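Local coordinates for lipoprotein (Mycoplasma mycoides subsp. capri, PDB 7ADK) that is probably a PA-clan, chymotrypsin-like peptidase of the mycoplasma DUF31 family, probably membrane-anchored as a lipoprotein, at residues B[584-587]-B[591-594]; B[487-492]-B[580-585]; B[169-174]-B[180-185]; B[609-614]-B[697-702]; B[447-452]-B[725-730]. One frame throughout, in Å; residues are numbered along the deposited sequence.

Overall arrangement
Near the N terminus of the modelled chain, contact 3 closes a short turn between helices 165-173 and 176-192. Contact 5 then makes the widest closure, joining the short helix 449-452, just after strand 442-447 of the antiparallel sheet, to strand 727-730 of the mixed sheet; contacts 2, 1 and 4 all fall within this span. Contact 2 sets helix 575-582 against strand 486-493, and contact 1 follows directly, sharing N584 and N585 and pinning the loop that leads into strand 594-595. Contact 4 ties two loops together after that. Although far from it in sequence, contact 3 touches contact 4, their centres about 12 Å apart, so the N-terminal helices rest on those loops.

Contact 1 of 5, residues B[584-587]-B[591-594]; sequences NNYS and KKVK
CG of Y586 stands opposite its backbone N (chi1 -177°), sending the ring out to the 591-594 backbone, while K592 runs back across one face of the ring: its chain is straight to CE, then bends at chi4 (69°) and turns NZ to the main chain of S587. The aliphatic part of K592 lies over this face, with CG 4.2 Å from the Y586 ring centroid in a CH-pi contact. The phenol tip continues to V593, whose N-H points almost straight (169°) at Y586 OH, the N to OH distance being 3.2 Å. Both segments lie in the loop between helix 575-582 and strand 594-595 of the DUF31 family region, probably a PA-clan peptidase fold, with ring and lysine side by side across it. K592 NZ donates to S587 O at 2.8 Å from above the carbonyl plane, and also to the carbonyl of S589. Y586 OH is held chiefly by the main-chain O of M429 on strand 421-433.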
# COMPACT_ATOMS: atom_id res chain seq x y z
N ASN B 584 -17.06 -17.17 10.58
CA ASN B 584 -17.69 -15.91 11.01
C ASN B 584 -19.14 -16.11 11.48
O ASN B 584 -20.02 -15.26 11.28
CB ASN B 584 -17.54 -14.86 9.91
CG ASN B 584 -16.24 -14.08 9.91
OD1 ASN B 584 -15.76 -13.65 10.93
ND2 ASN B 584 -15.70 -13.78 8.77
N ASN B 585 -19.41 -17.26 12.08
CA ASN B 585 -20.68 -17.72 12.60
C ASN B 585 -21.86 -17.70 11.60
O ASN B 585 -22.98 -17.36 11.96
CB ASN B 585 -20.96 -17.02 13.94
CG ASN B 585 -21.88 -17.81 14.83
OD1 ASN B 585 -22.29 -18.92 14.57
ND2 ASN B 585 -22.22 -17.27 15.97
N TYR B 586 -21.62 -18.10 10.35
CA TYR B 586 -22.67 -18.19 9.30
C TYR B 586 -23.88 -19.06 9.68
O TYR B 586 -25.00 -18.82 9.21
CB TYR B 586 -22.02 -18.72 8.01
CG TYR B 586 -22.95 -18.80 6.82
CD1 TYR B 586 -23.45 -17.63 6.23
CD2 TYR B 586 -23.24 -20.04 6.22
CE1 TYR B 586 -24.23 -17.70 5.06
CE2 TYR B 586 -24.04 -20.11 5.06
CZ TYR B 586 -24.53 -18.93 4.48
OH TYR B 586 -25.28 -18.94 3.35
N SER B 587 -23.72 -20.03 10.56
CA SER B 587 -24.83 -20.81 11.13
C SER B 587 -25.85 -19.94 11.86
O SER B 587 -27.05 -20.04 11.60
CB SER B 587 -24.28 -21.85 12.10
OG SER B 587 -25.30 -22.66 12.64
N LYS B 591 -28.60 -13.26 7.72
CA LYS B 591 -28.25 -12.84 6.34
C LYS B 591 -27.52 -13.94 5.56
O LYS B 591 -26.44 -13.71 5.00
CB LYS B 591 -27.50 -11.50 6.33
CG LYS B 591 -28.31 -10.26 6.75
CD LYS B 591 -27.62 -8.98 6.25
CE LYS B 591 -28.38 -7.69 6.55
NZ LYS B 591 -27.69 -6.50 6.01
N LYS B 592 -28.09 -15.14 5.51
CA LYS B 592 -27.65 -16.25 4.64
C LYS B 592 -27.89 -15.94 3.17
O LYS B 592 -28.78 -15.14 2.85
CB LYS B 592 -28.29 -17.57 5.05
CG LYS B 592 -27.80 -18.04 6.42
CD LYS B 592 -28.25 -19.47 6.70
CE LYS B 592 -27.69 -19.97 8.02
NZ LYS B 592 -28.28 -19.30 9.18
N VAL B 593 -27.11 -16.55 2.27
CA VAL B 593 -27.23 -16.24 0.84
C VAL B 593 -28.52 -16.75 0.22
O VAL B 593 -29.08 -17.77 0.62
CB VAL B 593 -26.03 -16.70 0.01
CG1 VAL B 593 -24.72 -16.19 0.59
CG2 VAL B 593 -25.91 -18.21 -0.17
N LYS B 594 -28.96 -16.01 -0.80
CA LYS B 594 -30.05 -16.28 -1.75
C LYS B 594 -29.49 -16.14 -3.16
O LYS B 594 -28.39 -15.64 -3.33
CB LYS B 594 -31.18 -15.28 -1.48
CG LYS B 594 -31.93 -15.50 -0.15
CD LYS B 594 -32.77 -14.29 0.25
CE LYS B 594 -31.88 -13.13 0.69
NZ LYS B 594 -32.64 -11.95 1.14

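Contact 2 of 5, residues B[487-492]-B[580-585]; sequences TKFTFS and SKITNN
K581 meets F489 through its backbone: its carbonyl O lies 4.1 Å from F489 CZ, and the same oxygen is bonded by R466 NH1. The next residue, I582, carries the contact. Its CG1, set beside the backbone N (chi1 -72°), comes down over one face of the F489 ring, 3.7 Å from the centroid and 18° off the ring normal, nearest to CD2 at 3.5 Å from CG1. Further out, I582 CD1 reaches the edge of the F491 ring, 4.2 Å from F491 CZ, so one branched side chain touches two phenylalanines of the strand in different ways. At T583 the chain leaves helical geometry, and N584 and N585 take left-handed backbone angles. The amide of N584 turns to the main chain of L467 and S469. N585 N closes back on S580 O at 2.9 Å, a 6-to-1 bond as in a Schellman ending, though the accompanying 5-to-2 bond is too long. The helix end packs on the face of strand 486-493 that carries F489 and F491, where these rings also pack on V560 and Y558 of strand 556-562, with strand 461-467 as the other neighbour in the antiparallel sheet.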
# COMPACT_ATOMS: atom_id res chain seq x y z
N THR B 487 -8.09 -12.77 9.98
CA THR B 487 -7.57 -14.00 10.59
C THR B 487 -7.35 -15.01 9.48
O THR B 487 -8.01 -14.98 8.45
CB THR B 487 -8.47 -14.55 11.71
OG1 THR B 487 -9.06 -13.53 12.48
CG2 THR B 487 -7.72 -15.45 12.67
N LYS B 488 -6.37 -15.89 9.67
CA LYS B 488 -5.99 -16.93 8.72
C LYS B 488 -5.93 -18.27 9.43
O LYS B 488 -5.37 -18.35 10.52
CB LYS B 488 -4.67 -16.51 8.06
CG LYS B 488 -4.07 -17.54 7.11
CD LYS B 488 -2.95 -16.91 6.28
CE LYS B 488 -2.16 -17.98 5.52
NZ LYS B 488 -1.31 -17.41 4.45
N PHE B 489 -6.48 -19.30 8.82
CA PHE B 489 -6.51 -20.66 9.34
C PHE B 489 -5.84 -21.57 8.32
O PHE B 489 -6.36 -21.73 7.22
CB PHE B 489 -7.96 -21.08 9.61
CG PHE B 489 -8.70 -20.13 10.53
CD1 PHE B 489 -9.32 -18.99 10.00
CD2 PHE B 489 -8.70 -20.35 11.91
CE1 PHE B 489 -9.90 -18.04 10.85
CE2 PHE B 489 -9.29 -19.41 12.76
CZ PHE B 489 -9.87 -18.25 12.23
N THR B 490 -4.70 -22.17 8.65
CA THR B 490 -3.94 -23.05 7.75
C THR B 490 -3.99 -24.47 8.25
O THR B 490 -3.71 -24.73 9.41
CB THR B 490 -2.50 -22.58 7.58
OG1 THR B 490 -2.48 -21.26 7.11
CG2 THR B 490 -1.70 -23.40 6.57
N PHE B 491 -4.30 -25.42 7.38
CA PHE B 491 -4.44 -26.83 7.67
C PHE B 491 -3.40 -27.64 6.90
O PHE B 491 -3.15 -27.39 5.72
CB PHE B 491 -5.85 -27.31 7.37
CG PHE B 491 -6.94 -26.49 8.02
CD1 PHE B 491 -7.41 -25.32 7.40
CD2 PHE B 491 -7.48 -26.88 9.26
CE1 PHE B 491 -8.42 -24.55 8.00
CE2 PHE B 491 -8.52 -26.14 9.83
CZ PHE B 491 -8.99 -24.97 9.21
N SER B 492 -2.81 -28.62 7.57
CA SER B 492 -1.71 -29.44 7.07
C SER B 492 -1.91 -30.90 7.47
O SER B 492 -2.46 -31.17 8.54
CB SER B 492 -0.39 -28.92 7.62
OG SER B 492 -0.40 -28.85 9.03
N SER B 580 -17.18 -21.92 14.48
CA SER B 580 -17.89 -20.65 14.43
C SER B 580 -16.96 -19.46 14.25
O SER B 580 -17.27 -18.60 13.44
CB SER B 580 -18.77 -20.47 15.66
OG SER B 580 -19.71 -21.51 15.75
N LYS B 581 -15.79 -19.42 14.90
CA LYS B 581 -14.77 -18.38 14.68
C LYS B 581 -14.11 -18.47 13.30
O LYS B 581 -13.83 -17.44 12.71
CB LYS B 581 -13.72 -18.43 15.80
CG LYS B 581 -14.24 -17.97 17.17
CD LYS B 581 -14.58 -16.48 17.30
CE LYS B 581 -13.35 -15.57 17.25
NZ LYS B 581 -13.71 -14.17 17.52
N ILE B 582 -13.94 -19.65 12.71
CA ILE B 582 -13.50 -19.84 11.32
C ILE B 582 -14.53 -19.27 10.33
O ILE B 582 -14.21 -18.45 9.48
CB ILE B 582 -13.23 -21.34 11.04
CG1 ILE B 582 -11.94 -21.79 11.74
CG2 ILE B 582 -13.08 -21.62 9.54
CD1 ILE B 582 -11.78 -23.30 11.90
N THR B 583 -15.79 -19.69 10.46
CA THR B 583 -16.87 -19.40 9.50
C THR B 583 -17.61 -18.08 9.76
O THR B 583 -18.72 -17.92 9.26
CB THR B 583 -17.87 -20.57 9.38
OG1 THR B 583 -18.58 -20.78 10.59
CG2 THR B 583 -17.16 -21.85 8.97
N ASN B 584 -17.06 -17.17 10.58
CA ASN B 584 -17.69 -15.91 11.01
C ASN B 584 -19.14 -16.11 11.48
O ASN B 584 -20.02 -15.26 11.28
CB ASN B 584 -17.54 -14.86 9.91
CG ASN B 584 -16.24 -14.08 9.91
OD1 ASN B 584 -15.76 -13.65 10.93
ND2 ASN B 584 -15.70 -13.78 8.77
N ASN B 585 -19.41 -17.26 12.08
CA ASN B 585 -20.68 -17.72 12.60
C ASN B 585 -21.86 -17.70 11.60
O ASN B 585 -22.98 -17.36 11.96
CB ASN B 585 -20.96 -17.02 13.94
CG ASN B 585 -21.88 -17.81 14.83
OD1 ASN B 585 -22.29 -18.92 14.57
ND2 ASN B 585 -22.22 -17.27 15.97

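Contact 3 of 5, residues B[169-174]-B[180-185]; sequences DEYTKK and FDYDNE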
# COMPACT_ATOMS: atom_id res chain seq x y z
N ASP B 169 -25.47 16.34 -23.95
CA ASP B 169 -26.90 16.45 -23.63
C ASP B 169 -27.77 15.56 -24.50
O ASP B 169 -28.67 14.90 -23.99
CB ASP B 169 -27.37 17.91 -23.77
CG ASP B 169 -27.16 18.79 -22.55
OD1 ASP B 169 -26.93 18.28 -21.44
OD2 ASP B 169 -27.34 20.02 -22.67
N GLU B 170 -27.53 15.48 -25.81
CA GLU B 170 -28.31 14.56 -26.66
C GLU B 170 -27.99 13.08 -26.39
O GLU B 170 -28.89 12.25 -26.47
CB GLU B 170 -28.20 14.93 -28.14
CG GLU B 170 -26.80 14.79 -28.73
CD GLU B 170 -26.80 14.75 -30.25
OE1 GLU B 170 -26.29 13.76 -30.83
OE2 GLU B 170 -27.34 15.68 -30.88
N TYR B 171 -26.77 12.72 -25.99
CA TYR B 171 -26.44 11.36 -25.55
C TYR B 171 -27.19 11.00 -24.25
O TYR B 171 -27.67 9.87 -24.11
CB TYR B 171 -24.92 11.18 -25.45
CG TYR B 171 -24.49 9.74 -25.24
CD1 TYR B 171 -24.07 8.94 -26.32
CD2 TYR B 171 -24.51 9.20 -23.95
CE1 TYR B 171 -23.68 7.60 -26.10
CE2 TYR B 171 -24.16 7.86 -23.73
CZ TYR B 171 -23.72 7.06 -24.80
OH TYR B 171 -23.35 5.78 -24.55
N THR B 172 -27.38 11.94 -23.33
CA THR B 172 -28.20 11.70 -22.14
C THR B 172 -29.66 11.40 -22.51
O THR B 172 -30.28 10.56 -21.86
CB THR B 172 -28.16 12.83 -21.09
OG1 THR B 172 -28.98 13.92 -21.44
CG2 THR B 172 -26.79 13.36 -20.79
N LYS B 173 -30.20 12.02 -23.56
CA LYS B 173 -31.60 11.88 -23.99
C LYS B 173 -31.87 10.69 -24.91
O LYS B 173 -32.99 10.16 -24.91
CB LYS B 173 -32.09 13.21 -24.59
CG LYS B 173 -32.11 14.32 -23.53
CD LYS B 173 -32.67 15.66 -24.01
CE LYS B 173 -31.86 16.27 -25.16
NZ LYS B 173 -32.42 17.58 -25.57
N LYS B 174 -30.87 10.20 -25.64
CA LYS B 174 -30.88 8.95 -26.43
C LYS B 174 -31.26 7.72 -25.60
O LYS B 174 -31.00 7.66 -24.40
CB LYS B 174 -29.51 8.77 -27.11
CG LYS B 174 -29.39 9.63 -28.38
CD LYS B 174 -27.99 9.63 -28.99
CE LYS B 174 -27.91 10.75 -30.04
NZ LYS B 174 -26.58 10.93 -30.63
N PHE B 180 -25.69 3.11 -28.33
CA PHE B 180 -24.76 2.14 -28.91
C PHE B 180 -24.29 2.54 -30.31
O PHE B 180 -23.09 2.54 -30.56
CB PHE B 180 -25.37 0.74 -28.97
CG PHE B 180 -24.46 -0.25 -29.66
CD1 PHE B 180 -23.46 -0.91 -28.93
CD2 PHE B 180 -24.64 -0.57 -31.02
CE1 PHE B 180 -22.67 -1.88 -29.54
CE2 PHE B 180 -23.87 -1.56 -31.62
CZ PHE B 180 -22.87 -2.22 -30.89
N ASP B 181 -25.17 2.91 -31.22
CA ASP B 181 -24.79 3.30 -32.58
C ASP B 181 -23.80 4.49 -32.63
O ASP B 181 -23.01 4.58 -33.56
CB ASP B 181 -26.05 3.65 -33.39
CG ASP B 181 -27.00 2.49 -33.70
OD1 ASP B 181 -28.13 2.78 -34.15
OD2 ASP B 181 -26.62 1.30 -33.60
N TYR B 182 -23.79 5.35 -31.61
CA TYR B 182 -22.80 6.42 -31.47
C TYR B 182 -21.42 5.90 -31.02
O TYR B 182 -20.39 6.23 -31.62
CB TYR B 182 -23.35 7.47 -30.49
CG TYR B 182 -22.45 8.67 -30.34
CD1 TYR B 182 -22.53 9.72 -31.27
CD2 TYR B 182 -21.49 8.71 -29.31
CE1 TYR B 182 -21.63 10.79 -31.20
CE2 TYR B 182 -20.58 9.78 -29.24
CZ TYR B 182 -20.64 10.81 -30.20
OH TYR B 182 -19.72 11.81 -30.20
N ASP B 183 -21.39 5.06 -29.98
CA ASP B 183 -20.18 4.45 -29.43
C ASP B 183 -19.57 3.38 -30.35
O ASP B 183 -18.35 3.28 -30.44
CB ASP B 183 -20.48 3.83 -28.07
CG ASP B 183 -20.89 4.81 -26.98
OD1 ASP B 183 -20.41 5.96 -27.00
OD2 ASP B 183 -21.66 4.42 -26.07
N ASN B 184 -20.38 2.60 -31.05
CA ASN B 184 -19.89 1.56 -31.95
C ASN B 184 -19.22 2.15 -33.21
O ASN B 184 -18.18 1.65 -33.63
CB ASN B 184 -21.05 0.61 -32.25
CG ASN B 184 -20.65 -0.55 -33.13
OD1 ASN B 184 -20.07 -1.52 -32.69
ND2 ASN B 184 -20.94 -0.47 -34.39
N GLU B 185 -19.69 3.28 -33.76
CA GLU B 185 -19.00 3.93 -34.88
C GLU B 185 -17.67 4.61 -34.47
O GLU B 185 -16.93 5.07 -35.33
CB GLU B 185 -19.93 4.85 -35.68
CG GLU B 185 -20.20 6.23 -35.09
CD GLU B 185 -20.77 7.28 -36.06
OE1 GLU B 185 -20.98 6.99 -37.25
OE2 GLU B 185 -20.96 8.43 -35.65
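Y171 brings the CD1 corner of its ring against CD2 of Y182, 4.0 Å away. The two rings meet obliquely, their centroids 6.0 Å apart and their planes 69° from each other. In both tyrosines CG lies opposite the backbone N, which extends each ring from its helix toward the other. Past this overlap the hydroxyl of Y171 goes on to the following residue of the second helix: Y171 OH donates to D183 OD2 at 2.6 Å, meeting the carboxylate on its syn side and 21° out of its plane. Y161 serves both neighbours, its OH bonding D183 OD1 and its backbone O holding Y182 OH, so both oxygens of the buried D183 carboxylate have a tyrosine partner, which probably favours the charged form. At the margin, K174 NZ approaches Y182 CD1 to 4.3 Å, but its polar bond goes back to E170 in the last turn of the helix it follows, a salt bridge of 2.9 Å from K174 NZ to E170 OE1. The Y171 ring also meets F162 edge-to-face and packs on L613. Helices 165-173 and 176-192 are thus two consecutive helices joined by a two-residue turn and pinned by a buried tyrosine-aspartate bond, packed on the loops around L613 and I701.

Contact 4 of 5, residues B[609-614]-B[697-702]; sequences FDRPLD and FSYQIG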
# COMPACT_ATOMS: atom_id res chain seq x y z
N PHE B 609 -31.46 -2.02 -12.90
CA PHE B 609 -30.02 -1.77 -12.88
C PHE B 609 -29.58 -0.66 -13.87
O PHE B 609 -28.44 -0.21 -13.84
CB PHE B 609 -29.32 -3.08 -13.25
CG PHE B 609 -29.54 -4.27 -12.33
CD1 PHE B 609 -28.60 -4.57 -11.33
CD2 PHE B 609 -30.63 -5.13 -12.53
CE1 PHE B 609 -28.74 -5.72 -10.54
CE2 PHE B 609 -30.78 -6.27 -11.74
CZ PHE B 609 -29.83 -6.58 -10.75
N ASP B 610 -30.48 -0.23 -14.76
CA ASP B 610 -30.23 0.73 -15.84
C ASP B 610 -30.04 2.16 -15.31
O ASP B 610 -30.98 2.96 -15.26
CB ASP B 610 -31.38 0.60 -16.85
CG ASP B 610 -31.22 1.41 -18.12
OD1 ASP B 610 -30.15 1.98 -18.36
OD2 ASP B 610 -32.18 1.46 -18.92
N ARG B 611 -28.82 2.49 -14.85
CA ARG B 611 -28.50 3.78 -14.23
C ARG B 611 -28.73 4.99 -15.16
O ARG B 611 -28.45 4.89 -16.35
CB ARG B 611 -27.05 3.76 -13.71
CG ARG B 611 -25.97 3.86 -14.80
CD ARG B 611 -24.57 3.74 -14.22
NE ARG B 611 -23.52 3.91 -15.24
CZ ARG B 611 -22.86 5.01 -15.51
NH1 ARG B 611 -21.91 5.00 -16.40
NH2 ARG B 611 -23.11 6.13 -14.93
N PRO B 612 -29.12 6.17 -14.64
CA PRO B 612 -28.95 7.42 -15.38
C PRO B 612 -27.46 7.78 -15.46
O PRO B 612 -26.70 7.50 -14.53
CB PRO B 612 -29.75 8.44 -14.57
CG PRO B 612 -29.63 7.95 -13.14
CD PRO B 612 -29.55 6.44 -13.29
N LEU B 613 -27.01 8.43 -16.54
CA LEU B 613 -25.60 8.86 -16.65
C LEU B 613 -25.27 9.96 -15.65
O LEU B 613 -24.17 10.01 -15.10
CB LEU B 613 -25.29 9.38 -18.06
CG LEU B 613 -25.61 8.44 -19.22
CD1 LEU B 613 -25.37 9.16 -20.53
CD2 LEU B 613 -24.79 7.15 -19.19
N ASP B 614 -26.24 10.84 -15.40
CA ASP B 614 -26.23 11.94 -14.45
C ASP B 614 -27.64 12.20 -13.92
O ASP B 614 -28.65 11.83 -14.52
CB ASP B 614 -25.66 13.21 -15.09
CG ASP B 614 -26.30 13.63 -16.41
OD1 ASP B 614 -27.36 13.13 -16.83
OD2 ASP B 614 -25.69 14.50 -17.06
N PHE B 697 -23.52 -2.14 -14.52
CA PHE B 697 -22.95 -2.69 -15.75
C PHE B 697 -22.05 -1.71 -16.52
O PHE B 697 -22.22 -0.50 -16.50
CB PHE B 697 -24.11 -3.18 -16.61
CG PHE B 697 -25.06 -4.17 -15.97
CD1 PHE B 697 -24.57 -5.36 -15.42
CD2 PHE B 697 -26.44 -3.91 -15.97
CE1 PHE B 697 -25.46 -6.29 -14.85
CE2 PHE B 697 -27.33 -4.87 -15.45
CZ PHE B 697 -26.83 -6.04 -14.88
N SER B 698 -21.06 -2.26 -17.21
CA SER B 698 -20.05 -1.55 -17.99
C SER B 698 -20.52 -1.21 -19.41
O SER B 698 -21.08 -2.05 -20.12
CB SER B 698 -18.82 -2.45 -18.07
OG SER B 698 -17.75 -1.80 -18.68
N TYR B 699 -20.24 0.00 -19.89
CA TYR B 699 -20.48 0.44 -21.27
C TYR B 699 -19.28 0.08 -22.18
O TYR B 699 -18.91 0.83 -23.07
CB TYR B 699 -20.86 1.94 -21.30
CG TYR B 699 -22.25 2.35 -20.79
CD1 TYR B 699 -22.66 2.05 -19.47
CD2 TYR B 699 -23.11 3.09 -21.61
CE1 TYR B 699 -23.92 2.46 -19.00
CE2 TYR B 699 -24.37 3.53 -21.14
CZ TYR B 699 -24.77 3.21 -19.83
OH TYR B 699 -25.95 3.67 -19.36
N GLN B 700 -18.63 -1.07 -21.96
CA GLN B 700 -17.65 -1.64 -22.88
C GLN B 700 -18.33 -2.25 -24.13
O GLN B 700 -19.27 -3.03 -23.99
CB GLN B 700 -16.81 -2.70 -22.14
CG GLN B 700 -15.33 -2.67 -22.51
CD GLN B 700 -15.01 -3.27 -23.86
OE1 GLN B 700 -15.33 -4.40 -24.17
NE2 GLN B 700 -14.35 -2.55 -24.73
N ILE B 701 -17.88 -1.89 -25.34
CA ILE B 701 -18.49 -2.40 -26.58
C ILE B 701 -18.01 -3.81 -26.93
O ILE B 701 -18.79 -4.64 -27.38
CB ILE B 701 -18.22 -1.41 -27.74
CG1 ILE B 701 -18.84 -0.02 -27.51
CG2 ILE B 701 -18.64 -1.97 -29.11
CD1 ILE B 701 -20.35 0.05 -27.58
N GLY B 702 -16.72 -4.10 -26.72
CA GLY B 702 -16.08 -5.32 -27.21
C GLY B 702 -16.68 -6.60 -26.66
O GLY B 702 -16.96 -7.52 -27.42
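The two irregular segments come nearest at F609 and F697, with CA atoms 7.7 Å apart, and spread to 10.9 Å between the CA atoms of L613 and Y699. Within the peptidase family region they are loops outside the sheet strands of the probable chymotrypsin-like fold, and D610 centres an inverse gamma turn that separates the F609 contact from that of R611 and L613. F609 offers its CB to F697 CE2 at 3.5 Å, while F697 CZ lies over one face of the F609 ring. The two rings are oblique, with planes 38° apart, and F697 also meets the ring of Y606. R611 has CG in the crowded position between backbone N and carbonyl carbon (chi1 74°); from there its chain runs extended to NE and carries the guanidinium alongside Y699. R611 NE comes to 4.0 Å of Y699 CE1, but the guanidinium plane is turned 71° from the ring, so it does not lie flat on it. Y699 is thereby bounded by R611 at CE1 and by L613 at its phenolic end. Helices 165-173 and 176-192 add Y171 and R179 to the surroundings of Y699, and S252 bonds its backbone O. Among the atoms of L613, the branch that touches is CD2, 3.7 Å from Y699 OH.

Contact 5 of 5, residues B[447-452]-B[725-730]; sequences TNSHVA and KLYSLK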
# COMPACT_ATOMS: atom_id res chain seq x y z
N THR B 447 -16.97 -20.89 -5.83
CA THR B 447 -15.71 -20.38 -6.38
C THR B 447 -15.76 -20.53 -7.90
O THR B 447 -16.83 -20.79 -8.45
CB THR B 447 -14.51 -21.09 -5.71
OG1 THR B 447 -13.32 -20.44 -6.06
CG2 THR B 447 -14.36 -22.57 -6.07
N ASN B 448 -14.63 -20.42 -8.59
CA ASN B 448 -14.54 -20.75 -10.01
C ASN B 448 -13.62 -21.93 -10.32
O ASN B 448 -12.77 -22.33 -9.54
CB ASN B 448 -14.28 -19.50 -10.83
CG ASN B 448 -12.92 -18.93 -10.60
OD1 ASN B 448 -12.47 -18.74 -9.49
ND2 ASN B 448 -12.21 -18.67 -11.65
N SER B 449 -13.86 -22.56 -11.46
CA SER B 449 -13.29 -23.86 -11.84
C SER B 449 -11.77 -23.86 -12.03
O SER B 449 -11.09 -24.77 -11.56
CB SER B 449 -13.98 -24.39 -13.09
OG SER B 449 -13.73 -25.75 -13.25
N HIS B 450 -11.18 -22.81 -12.60
CA HIS B 450 -9.72 -22.73 -12.64
C HIS B 450 -9.05 -22.47 -11.28
O HIS B 450 -7.84 -22.65 -11.16
CB HIS B 450 -9.24 -21.75 -13.71
CG HIS B 450 -9.23 -20.30 -13.31
ND1 HIS B 450 -10.15 -19.36 -13.66
CD2 HIS B 450 -8.21 -19.64 -12.69
CE1 HIS B 450 -9.70 -18.16 -13.29
NE2 HIS B 450 -8.52 -18.28 -12.66
N VAL B 451 -9.80 -22.09 -10.24
CA VAL B 451 -9.31 -22.02 -8.86
C VAL B 451 -9.50 -23.36 -8.17
O VAL B 451 -8.57 -23.86 -7.55
CB VAL B 451 -9.96 -20.85 -8.08
CG1 VAL B 451 -9.64 -20.86 -6.59
CG2 VAL B 451 -9.50 -19.51 -8.66
N ALA B 452 -10.66 -23.98 -8.32
CA ALA B 452 -10.96 -25.26 -7.70
C ALA B 452 -10.08 -26.42 -8.22
O ALA B 452 -9.83 -27.37 -7.48
CB ALA B 452 -12.44 -25.56 -7.90
N LYS B 725 -4.84 -20.38 -25.61
CA LYS B 725 -5.18 -21.82 -25.52
C LYS B 725 -6.55 -22.00 -24.84
O LYS B 725 -6.79 -21.33 -23.83
CB LYS B 725 -3.99 -22.47 -24.78
CG LYS B 725 -4.18 -23.81 -24.08
CD LYS B 725 -4.53 -24.98 -25.01
CE LYS B 725 -4.50 -26.34 -24.28
NZ LYS B 725 -5.26 -26.34 -23.01
N LEU B 726 -7.45 -22.86 -25.33
CA LEU B 726 -8.72 -23.14 -24.65
C LEU B 726 -8.57 -23.99 -23.38
O LEU B 726 -7.59 -24.73 -23.22
CB LEU B 726 -9.80 -23.68 -25.61
CG LEU B 726 -9.73 -25.15 -26.07
CD1 LEU B 726 -11.11 -25.63 -26.48
CD2 LEU B 726 -8.82 -25.34 -27.27
N TYR B 727 -9.52 -23.86 -22.46
CA TYR B 727 -9.42 -24.35 -21.09
C TYR B 727 -9.47 -25.88 -20.96
O TYR B 727 -10.41 -26.52 -21.40
CB TYR B 727 -10.52 -23.69 -20.26
CG TYR B 727 -10.72 -24.28 -18.89
CD1 TYR B 727 -9.92 -23.89 -17.81
CD2 TYR B 727 -11.76 -25.20 -18.69
CE1 TYR B 727 -10.19 -24.39 -16.52
CE2 TYR B 727 -12.05 -25.69 -17.41
CZ TYR B 727 -11.27 -25.27 -16.32
OH TYR B 727 -11.56 -25.73 -15.08
N SER B 728 -8.47 -26.46 -20.28
CA SER B 728 -8.40 -27.88 -19.93
C SER B 728 -8.72 -28.13 -18.46
O SER B 728 -8.16 -27.48 -17.58
CB SER B 728 -7.02 -28.45 -20.22
OG SER B 728 -6.73 -28.35 -21.59
N LEU B 729 -9.55 -29.13 -18.18
CA LEU B 729 -9.77 -29.65 -16.85
C LEU B 729 -9.54 -31.16 -16.81
O LEU B 729 -10.07 -31.92 -17.62
CB LEU B 729 -11.16 -29.22 -16.37
CG LEU B 729 -11.54 -29.67 -14.96
CD1 LEU B 729 -10.63 -29.07 -13.90
CD2 LEU B 729 -12.97 -29.25 -14.68
N LYS B 730 -8.74 -31.60 -15.85
CA LYS B 730 -8.46 -33.01 -15.56
C LYS B 730 -9.65 -33.62 -14.82
O LYS B 730 -10.01 -33.18 -13.75
CB LYS B 730 -7.14 -33.10 -14.80
CG LYS B 730 -6.48 -34.47 -14.81
CD LYS B 730 -5.04 -34.42 -14.34
CE LYS B 730 -4.32 -35.76 -14.48
NZ LYS B 730 -2.88 -35.67 -14.24
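Y727 leaves its strand with CB directed at the short helix 449-452, and CG opposite the backbone N (chi1 169°) carries the ring out toward S449 and H450. Y727 CE1 comes to 4.0 Å of H450 CB, at an oblique approach. Further along, Y727 CZ lies 4.0 Å from S449 OG, and the tip closes the contact: Y727 OH and S449 OG form a hydrogen bond of 2.8 Å in which either may be donor. Y727 OH also lies 3.4 Å from S449 CB. S449 OG has a second bond, to ND1 of H508, so it links tyrosine and histidine. Beside the ring, L729 CD2 approaches S449 OG to 3.9 Å, giving that oxygen an apolar neighbour as well. Y727 is stacked on F537 and its strand pairs with 737-747 of the mixed sheet, whereas the helix follows strand 442-447 of the antiparallel sheet; the contact therefore spans the join of the two. The imidazole of H450 turns away from Y727: its ND1 bonds D539 OD2, and its side chain touches S759. That order of histidine, aspartate and serine, at the cleft between two sheets, is consistent with the catalytic triad of chymotrypsin-like PA-clan peptidases.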